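Enoyl-CoA hydratase/isomerase (Mycobacterium avium, PDB 3P5M) probably acts on the acyl chain of coenzyme A thioesters, as a hydratase or isomerase of the crotonase superfamily. Local coordinates at residues Lys93-Gly101 with Tyr183-Val194; Ala119-Thr130 with Met156-Ala165. All coordinates share one frame; numbering follows the deposited sequence.

Contact 1. Residues Lys93-Gly101 with Tyr183-Val194; sequences KPVIAGVHG and YESVLTDVLRSV
In the crotonase-type core of this chain, the helix 183-194 packs on one face of the larger sheet, running antiparallel to strand 95-99 at 176°, with the axes 10.0 Å apart. Pro94, just before the strand, and Ile96 within it turn their side chains toward the helix, and Gly98 brings bare backbone to it. The ring of Pro94 slides past Val194, its CG 3.5 Å from Val194 CG1. Ile96 meets Val194 tip to tip, CD1 to CG1 at 3.8 Å, while the same CD1 lies 3.9 Å from Leu191 CD1. With CG1 beside its backbone N (chi1 -65°), Ile96 sends the ethyl arm to Val194 and Leu191 and leaves CG2 to touch Leu187 CD1. Glycine suits position 98 because the helix comes closest here: with no side chain, it lets Leu187 CD1 approach Gly98 CA to 3.9 Å. Tyr183 OH lies 3.0 Å from Gly98 C, which sits at the ring edge near its plane, and Tyr183 CE2 touches His100 CB at 4.1 Å. The imidazole turns away and bonds through NE2 to Gly60 O. No hydrogen bond joins the two segments, so their fit rests on aliphatic shapes, a tyrosine ring and close approach to the backbone at the glycine.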
loop_
_atom_site.group_PDB
_atom_site.type_symbol
_atom_site.label_atom_id
_atom_site.label_comp_id
_atom_site.label_asym_id
_atom_site.label_seq_id
_atom_site.Cartn_x
_atom_site.Cartn_y
_atom_site.Cartn_z
ATOM N N LYS B 93 32.851 7.072 6.983
ATOM C CA LYS B 93 32.661 5.633 6.875
ATOM C C LYS B 93 31.223 5.289 7.205
ATOM O O LYS B 93 30.585 5.973 8.029
ATOM C CB LYS B 93 33.594 4.915 7.861
ATOM C CG LYS B 93 35.071 5.036 7.495
ATOM C CD LYS B 93 36.010 4.398 8.542
ATOM C CE LYS B 93 37.494 4.670 8.188
ATOM N NZ LYS B 93 38.446 3.828 8.992
ATOM N N PRO B 94 30.682 4.267 6.545
ATOM C CA PRO B 94 29.279 3.937 6.773
ATOM C C PRO B 94 29.004 3.446 8.203
ATOM O O PRO B 94 29.806 2.699 8.774
ATOM C CB PRO B 94 28.995 2.824 5.747
ATOM C CG PRO B 94 30.376 2.304 5.370
ATOM C CD PRO B 94 31.280 3.462 5.459
ATOM N N VAL B 95 27.895 3.922 8.774
ATOM C CA VAL B 95 27.492 3.588 10.150
ATOM C C VAL B 95 26.106 2.957 10.010
ATOM O O VAL B 95 25.194 3.586 9.433
ATOM C CB VAL B 95 27.386 4.859 11.045
ATOM C CG1 VAL B 95 27.008 4.513 12.476
ATOM C CG2 VAL B 95 28.730 5.631 11.066
ATOM N N ILE B 96 25.967 1.723 10.502
ATOM C CA ILE B 96 24.704 1.005 10.441
ATOM C C ILE B 96 24.108 0.809 11.818
ATOM O O ILE B 96 24.765 0.289 12.721
ATOM C CB ILE B 96 24.875 -0.359 9.698
ATOM C CG1 ILE B 96 25.251 -0.100 8.257
ATOM C CG2 ILE B 96 23.610 -1.227 9.755
ATOM C CD1 ILE B 96 26.430 -0.833 7.887
ATOM N N ALA B 97 22.852 1.236 11.976
ATOM C CA ALA B 97 22.091 0.925 13.176
ATOM C C ALA B 97 21.292 -0.381 12.980
ATOM O O ALA B 97 20.490 -0.483 12.076
ATOM C CB ALA B 97 21.168 2.111 13.544
ATOM N N GLY B 98 21.541 -1.394 13.808
ATOM C CA GLY B 98 20.660 -2.547 13.830
ATOM C C GLY B 98 19.734 -2.281 14.992
ATOM O O GLY B 98 20.152 -2.294 16.137
ATOM N N VAL B 99 18.483 -1.987 14.707
ATOM C CA VAL B 99 17.538 -1.570 15.749
ATOM C C VAL B 99 16.518 -2.683 16.051
ATOM O O VAL B 99 15.680 -3.044 15.203
ATOM C CB VAL B 99 16.769 -0.303 15.345
ATOM C CG1 VAL B 99 15.784 0.111 16.443
ATOM C CG2 VAL B 99 17.729 0.854 15.065
ATOM N N HIS B 100 16.576 -3.210 17.268
ATOM C CA HIS B 100 15.527 -4.128 17.719
ATOM C C HIS B 100 14.848 -3.407 18.888
ATOM O O HIS B 100 15.439 -2.523 19.511
ATOM C CB HIS B 100 16.140 -5.480 18.142
ATOM C CG HIS B 100 16.741 -5.448 19.507
ATOM N ND1 HIS B 100 17.835 -4.659 19.818
ATOM C CD2 HIS B 100 16.365 -6.057 20.666
ATOM C CE1 HIS B 100 18.109 -4.786 21.107
ATOM N NE2 HIS B 100 17.236 -5.628 21.642
ATOM N N GLY B 101 13.601 -3.735 19.185
ATOM C CA GLY B 101 12.916 -3.077 20.289
ATOM C C GLY B 101 12.838 -1.560 20.204
ATOM O O GLY B 101 12.869 -0.964 19.099
ATOM N N TYR B 183 15.844 -10.950 11.022
ATOM C CA TYR B 183 16.494 -9.699 11.366
ATOM C C TYR B 183 18.028 -9.832 11.415
ATOM O O TYR B 183 18.751 -9.037 10.786
ATOM C CB TYR B 183 15.937 -9.176 12.709
ATOM C CG TYR B 183 16.820 -8.106 13.351
ATOM C CD1 TYR B 183 16.984 -6.855 12.760
ATOM C CD2 TYR B 183 17.484 -8.363 14.549
ATOM C CE1 TYR B 183 17.806 -5.870 13.354
ATOM C CE2 TYR B 183 18.291 -7.401 15.161
ATOM C CZ TYR B 183 18.452 -6.153 14.557
ATOM O OH TYR B 183 19.270 -5.208 15.162
ATOM N N GLU B 184 18.500 -10.815 12.188
ATOM C CA GLU B 184 19.921 -11.033 12.427
ATOM C C GLU B 184 20.645 -11.343 11.120
ATOM O O GLU B 184 21.724 -10.795 10.850
ATOM C CB GLU B 184 20.150 -12.175 13.462
ATOM C CG GLU B 184 19.903 -11.774 14.917
ATOM C CD GLU B 184 18.403 -11.813 15.307
ATOM O OE1 GLU B 184 17.536 -12.136 14.440
ATOM O OE2 GLU B 184 18.084 -11.513 16.492
ATOM N N SER B 185 20.035 -12.213 10.314
ATOM C CA SER B 185 20.646 -12.666 9.071
ATOM C C SER B 185 20.727 -11.526 8.065
ATOM O O SER B 185 21.755 -11.368 7.380
ATOM C CB SER B 185 19.854 -13.830 8.481
ATOM O OG SER B 185 20.195 -14.003 7.119
ATOM N N VAL B 186 19.666 -10.719 8.002
ATOM C CA VAL B 186 19.645 -9.551 7.108
ATOM C C VAL B 186 20.673 -8.503 7.541
ATOM O O VAL B 186 21.458 -8.063 6.731
ATOM C CB VAL B 186 18.239 -8.943 6.927
ATOM C CG1 VAL B 186 18.303 -7.640 6.147
ATOM C CG2 VAL B 186 17.377 -9.920 6.146
ATOM N N LEU B 187 20.707 -8.203 8.825
ATOM C CA LEU B 187 21.700 -7.355 9.414
ATOM C C LEU B 187 23.127 -7.813 9.037
ATOM O O LEU B 187 23.936 -7.006 8.553
ATOM C CB LEU B 187 21.503 -7.282 10.938
ATOM C CG LEU B 187 22.451 -6.302 11.658
ATOM C CD1 LEU B 187 22.307 -4.897 11.130
ATOM C CD2 LEU B 187 22.322 -6.333 13.181
ATOM N N THR B 188 23.384 -9.120 9.203
ATOM C CA THR B 188 24.675 -9.720 8.826
ATOM C C THR B 188 24.938 -9.497 7.338
ATOM O O THR B 188 26.041 -9.076 6.962
ATOM C CB THR B 188 24.748 -11.246 9.147
ATOM O OG1 THR B 188 24.533 -11.440 10.543
ATOM C CG2 THR B 188 26.096 -11.832 8.743
ATOM N N ASP B 189 23.931 -9.765 6.503
ATOM C CA ASP B 189 24.102 -9.599 5.058
ATOM C C ASP B 189 24.504 -8.182 4.726
ATOM O O ASP B 189 25.477 -7.984 4.019
ATOM C CB ASP B 189 22.844 -9.952 4.295
ATOM C CG ASP B 189 22.572 -11.456 4.250
ATOM O OD1 ASP B 189 23.381 -12.266 4.745
ATOM O OD2 ASP B 189 21.510 -11.840 3.708
ATOM N N VAL B 190 23.763 -7.199 5.252
ATOM C CA VAL B 190 24.034 -5.778 4.969
ATOM C C VAL B 190 25.423 -5.351 5.525
ATOM O O VAL B 190 26.195 -4.682 4.851
ATOM C CB VAL B 190 22.860 -4.903 5.519
ATOM C CG1 VAL B 190 23.219 -3.387 5.599
ATOM C CG2 VAL B 190 21.610 -5.114 4.663
ATOM N N LEU B 191 25.739 -5.741 6.757
ATOM C CA LEU B 191 27.027 -5.397 7.326
ATOM C C LEU B 191 28.171 -6.013 6.490
ATOM O O LEU B 191 29.127 -5.307 6.109
ATOM C CB LEU B 191 27.098 -5.851 8.774
ATOM C CG LEU B 191 28.209 -5.276 9.653
ATOM C CD1 LEU B 191 28.079 -3.729 9.833
ATOM C CD2 LEU B 191 28.224 -6.034 11.014
ATOM N N ARG B 192 28.073 -7.302 6.176
ATOM C CA ARG B 192 29.077 -7.910 5.308
ATOM C C ARG B 192 29.278 -7.104 4.017
ATOM O O ARG B 192 30.408 -6.779 3.655
ATOM C CB ARG B 192 28.759 -9.392 4.980
ATOM C CG ARG B 192 29.588 -9.979 3.775
ATOM C CD ARG B 192 28.928 -11.260 3.127
ATOM N NE ARG B 192 27.469 -11.086 2.976
ATOM C CZ ARG B 192 26.865 -10.426 1.982
ATOM N NH1 ARG B 192 27.579 -9.887 0.984
ATOM N NH2 ARG B 192 25.538 -10.320 1.979
ATOM N N SER B 193 28.199 -6.815 3.315
ATOM C CA SER B 193 28.310 -6.188 2.012
ATOM C C SER B 193 28.880 -4.736 2.034
ATOM O O SER B 193 29.772 -4.377 1.248
ATOM C CB SER B 193 26.980 -6.220 1.299
ATOM O OG SER B 193 27.053 -5.258 0.276
ATOM N N VAL B 194 28.353 -3.924 2.936
ATOM C CA VAL B 194 28.835 -2.564 3.190
ATOM C C VAL B 194 30.333 -2.506 3.636
ATOM O O VAL B 194 31.125 -1.790 3.033
ATOM C CB VAL B 194 27.871 -1.874 4.192
ATOM C CG1 VAL B 194 28.395 -0.544 4.677
ATOM C CG2 VAL B 194 26.544 -1.669 3.521
#

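Contact 2. Residues Ala119-Thr130 with Met156-Ala165; sequences AAPASYFQLAFT and MAMTAEKISA
Gln126 crosses from strand 124-126 to the turn after helix 150-159, and every part of its side chain finds a partner. CB lies 4.0 Å from Glu161 O. CG, held anti to the backbone N (chi1 -177°), passes the carbonyl oxygens of Ala160 and Glu161, and the extended chain then lays CD against Lys162 CG. At the end NE2 donates to Ala160 O at 2.8 Å in a nearly straight bond (172°), with the acceptor in the amide plane. OE1 rests near the Lys162 methylenes. A glutamine suits this place, long enough to reach past the strand edge and able to donate to the carbonyl of Ala160, the residue whose positive phi takes the chain out of the helix.

Beside it, Phe125 and Ile163 form an antiparallel hydrogen-bonded pair, Phe125 N to Ile163 O at 2.9 Å and Ile163 N to Phe125 O at 2.8 Å. Lysine suits position 162 because its methylenes can lie on a ring while its charge reaches farther: CD sits over one face of the Tyr124 ring, a CH-pi contact 3.9 Å from the centroid, and NZ forms a salt bridge with Asp181 of a second subunit. Leu127, apolar as the buried helix flank requires, turns its CD1 onto Met156 and Ala157, while the hydroxyl of Thr130 can donate to a helix carbonyl, OG1 bonding to Ala157 O at 3.1 Å.

Two waters complete the seam. One accepts from Leu127 N and donates to Met156 O and Glu161 O; the other accepts from Thr130 N and donates to Leu127 O and Ala157 O. Where the strand pairing stops, amide, hydroxyl and waters thus take up backbone polar atoms at and just beyond the helix end and on residues 127-130, joining the two by polar bonds as well as packing.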
loop_
_atom_site.group_PDB
_atom_site.type_symbol
_atom_site.label_atom_id
_atom_site.label_comp_id
_atom_site.label_asym_id
_atom_site.label_seq_id
_atom_site.Cartn_x
_atom_site.Cartn_y
_atom_site.Cartn_z
ATOM N N ALA B 119 15.932 -2.542 10.799
ATOM C CA ALA B 119 14.984 -2.576 11.900
ATOM C C ALA B 119 14.356 -3.961 12.015
ATOM O O ALA B 119 13.912 -4.531 11.009
ATOM C CB ALA B 119 13.887 -1.485 11.701
ATOM N N ALA B 120 14.349 -4.490 13.245
ATOM C CA ALA B 120 13.662 -5.743 13.570
ATOM C C ALA B 120 12.164 -5.508 13.504
ATOM O O ALA B 120 11.711 -4.356 13.777
ATOM C CB ALA B 120 14.087 -6.209 14.981
ATOM N N PRO B 121 11.381 -6.561 13.186
ATOM C CA PRO B 121 9.901 -6.460 12.989
ATOM C C PRO B 121 9.145 -5.845 14.152
ATOM O O PRO B 121 8.217 -5.019 13.936
ATOM C CB PRO B 121 9.430 -7.915 12.769
ATOM C CG PRO B 121 10.656 -8.747 12.653
ATOM C CD PRO B 121 11.903 -7.902 12.829
ATOM N N ALA B 122 9.541 -6.204 15.367
ATOM C CA ALA B 122 8.886 -5.656 16.560
ATOM C C ALA B 122 9.533 -4.343 17.034
ATOM O O ALA B 122 9.209 -3.835 18.130
ATOM C CB ALA B 122 8.878 -6.716 17.686
ATOM N N SER B 123 10.434 -3.780 16.232
ATOM C CA SER B 123 11.110 -2.522 16.659
ATOM C C SER B 123 10.194 -1.319 16.418
ATOM O O SER B 123 9.193 -1.454 15.722
ATOM C CB SER B 123 12.506 -2.353 16.068
ATOM O OG SER B 123 12.497 -2.108 14.671
ATOM N N TYR B 124 10.450 -0.206 17.113
ATOM C CA TYR B 124 9.687 1.035 16.898
ATOM C C TYR B 124 10.476 2.293 17.260
ATOM O O TYR B 124 11.482 2.242 17.996
ATOM C CB TYR B 124 8.366 1.019 17.683
ATOM C CG TYR B 124 8.518 0.961 19.175
ATOM C CD1 TYR B 124 8.525 2.136 19.937
ATOM C CD2 TYR B 124 8.646 -0.257 19.839
ATOM C CE1 TYR B 124 8.628 2.099 21.317
ATOM C CE2 TYR B 124 8.753 -0.313 21.247
ATOM C CZ TYR B 124 8.737 0.865 21.958
ATOM O OH TYR B 124 8.834 0.837 23.305
ATOM N N PHE B 125 9.967 3.418 16.762
ATOM C CA PHE B 125 10.644 4.716 16.802
ATOM C C PHE B 125 9.639 5.675 17.394
ATOM O O PHE B 125 8.464 5.705 16.989
ATOM C CB PHE B 125 11.056 5.106 15.381
ATOM C CG PHE B 125 11.982 4.103 14.734
ATOM C CD1 PHE B 125 13.374 4.276 14.779
ATOM C CD2 PHE B 125 11.481 2.969 14.147
ATOM C CE1 PHE B 125 14.230 3.335 14.222
ATOM C CE2 PHE B 125 12.310 2.020 13.593
ATOM C CZ PHE B 125 13.698 2.200 13.618
ATOM N N GLN B 126 10.063 6.438 18.397
ATOM C CA GLN B 126 9.097 7.214 19.129
ATOM C C GLN B 126 9.761 8.419 19.793
ATOM O O GLN B 126 10.786 8.281 20.448
ATOM C CB GLN B 126 8.459 6.347 20.217
ATOM C CG GLN B 126 7.348 7.062 21.021
ATOM C CD GLN B 126 6.939 6.289 22.299
ATOM O OE1 GLN B 126 7.705 5.483 22.804
ATOM N NE2 GLN B 126 5.729 6.543 22.805
ATOM N N LEU B 127 9.147 9.581 19.618
ATOM C CA LEU B 127 9.580 10.807 20.315
ATOM C C LEU B 127 8.704 10.941 21.565
ATOM O O LEU B 127 7.707 11.681 21.585
ATOM C CB LEU B 127 9.462 12.022 19.393
ATOM C CG LEU B 127 10.243 11.979 18.075
ATOM C CD1 LEU B 127 10.039 13.271 17.242
ATOM C CD2 LEU B 127 11.738 11.734 18.319
ATOM N N ALA B 128 9.041 10.171 22.595
ATOM C CA ALA B 128 8.216 10.183 23.802
ATOM C C ALA B 128 8.475 11.398 24.692
ATOM O O ALA B 128 7.878 11.506 25.750
ATOM C CB ALA B 128 8.371 8.888 24.608
ATOM N N PHE B 129 9.325 12.325 24.271
ATOM C CA PHE B 129 9.731 13.396 25.174
ATOM C C PHE B 129 8.531 14.163 25.727
ATOM O O PHE B 129 8.480 14.443 26.926
ATOM C CB PHE B 129 10.676 14.408 24.496
ATOM C CG PHE B 129 11.735 13.810 23.595
ATOM C CD1 PHE B 129 13.070 13.752 24.022
ATOM C CD2 PHE B 129 11.418 13.371 22.295
ATOM C CE1 PHE B 129 14.053 13.242 23.203
ATOM C CE2 PHE B 129 12.410 12.873 21.451
ATOM C CZ PHE B 129 13.748 12.811 21.907
ATOM N N THR B 130 7.566 14.507 24.860
ATOM C CA THR B 130 6.445 15.362 25.275
ATOM C C THR B 130 5.597 14.759 26.363
ATOM O O THR B 130 4.862 15.492 27.036
ATOM C CB THR B 130 5.530 15.839 24.105
ATOM O OG1 THR B 130 5.166 14.738 23.275
ATOM C CG2 THR B 130 6.221 16.890 23.260
ATOM N N MET B 156 4.721 12.953 15.118
ATOM C CA MET B 156 5.583 12.185 16.017
ATOM C C MET B 156 5.893 12.977 17.290
ATOM O O MET B 156 5.792 12.448 18.390
ATOM C CB MET B 156 6.895 11.811 15.340
ATOM C CG MET B 156 6.732 10.614 14.417
ATOM S SD MET B 156 8.311 10.092 13.754
ATOM C CE MET B 156 8.951 9.213 15.172
ATOM N N ALA B 157 6.235 14.252 17.115
ATOM C CA ALA B 157 6.715 15.059 18.233
ATOM C C ALA B 157 5.562 15.496 19.119
ATOM O O ALA B 157 5.675 15.433 20.320
ATOM C CB ALA B 157 7.518 16.280 17.751
ATOM N N MET B 158 4.459 15.912 18.520
ATOM C CA MET B 158 3.323 16.385 19.294
ATOM C C MET B 158 2.443 15.300 19.924
ATOM O O MET B 158 1.855 15.545 20.989
ATOM C CB MET B 158 2.509 17.364 18.486
ATOM C CG MET B 158 3.264 18.676 18.400
ATOM S SD MET B 158 2.502 19.915 17.404
ATOM C CE MET B 158 0.791 19.685 17.767
ATOM N N THR B 159 2.358 14.119 19.315
ATOM C CA THR B 159 1.483 13.059 19.878
ATOM C C THR B 159 2.234 11.991 20.668
ATOM O O THR B 159 1.624 11.177 21.397
ATOM C CB THR B 159 0.648 12.332 18.782
ATOM O OG1 THR B 159 1.515 11.535 17.969
ATOM C CG2 THR B 159 -0.112 13.282 17.950
ATOM N N ALA B 160 3.554 11.968 20.509
ATOM C CA ALA B 160 4.400 10.947 21.136
ATOM C C ALA B 160 4.012 9.470 20.772
ATOM O O ALA B 160 4.257 8.554 21.551
ATOM C CB ALA B 160 4.458 11.163 22.681
ATOM N N GLU B 161 3.432 9.251 19.589
ATOM C CA GLU B 161 2.986 7.901 19.190
ATOM C C GLU B 161 4.175 7.059 18.803
ATOM O O GLU B 161 5.174 7.588 18.288
ATOM C CB GLU B 161 1.983 7.956 18.008
ATOM C CG GLU B 161 0.611 8.455 18.417
ATOM C CD GLU B 161 -0.217 9.049 17.257
ATOM O OE1 GLU B 161 0.172 8.938 16.079
ATOM O OE2 GLU B 161 -1.259 9.648 17.547
ATOM N N LYS B 162 4.068 5.755 19.050
ATOM C CA LYS B 162 5.051 4.786 18.596
ATOM C C LYS B 162 4.852 4.590 17.098
ATOM O O LYS B 162 3.723 4.398 16.638
ATOM C CB LYS B 162 4.856 3.432 19.305
ATOM C CG LYS B 162 5.271 3.462 20.799
ATOM C CD LYS B 162 5.001 2.114 21.496
ATOM C CE LYS B 162 5.108 2.280 23.017
ATOM N NZ LYS B 162 4.683 1.035 23.707
ATOM N N ILE B 163 5.953 4.640 16.342
ATOM C CA ILE B 163 5.907 4.301 14.924
ATOM C C ILE B 163 6.551 2.943 14.714
ATOM O O ILE B 163 7.748 2.773 14.981
ATOM C CB ILE B 163 6.664 5.356 14.084
ATOM C CG1 ILE B 163 6.233 6.794 14.497
ATOM C CG2 ILE B 163 6.507 5.044 12.588
ATOM C CD1 ILE B 163 4.667 7.081 14.384
ATOM N N SER B 164 5.784 1.996 14.188
ATOM C CA SER B 164 6.256 0.628 13.992
ATOM C C SER B 164 7.404 0.593 13.008
ATOM O O SER B 164 7.561 1.510 12.184
ATOM C CB SER B 164 5.127 -0.249 13.443
ATOM O OG SER B 164 4.838 0.112 12.095
ATOM N N ALA B 165 8.222 -0.443 13.096
ATOM C CA ALA B 165 9.262 -0.614 12.073
ATOM C C ALA B 165 8.661 -0.589 10.668
ATOM O O ALA B 165 9.194 0.067 9.815
ATOM C CB ALA B 165 10.033 -1.893 12.280
HETATM O O HOH W 1 6.579 9.864 18.362
HETATM O O HOH W 2 7.901 14.333 21.661
#

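In the fold
From the N terminus the chain first passes through strands 8-13, 16-21 and 53-58 before reaching strand 95-99, which lies within the first segment of contact 1, 93-101. It continues through 102-104, helix 106-113 and strand 116-119 into 119-130, and contact 2 closes a loop when 156-165 returns to this segment. Helix 183-194 then closes the larger loop of contact 1, in which contact 2 is nested. Contact 1 ties a helix to the six-stranded sheet; contact 2 completes the three-stranded one and joins it to helix 150-159. Their centres are about 20 Å apart, yet the segments touch: Val99 O lies 2.8 Å from Ala120 N, a probable hydrogen bond.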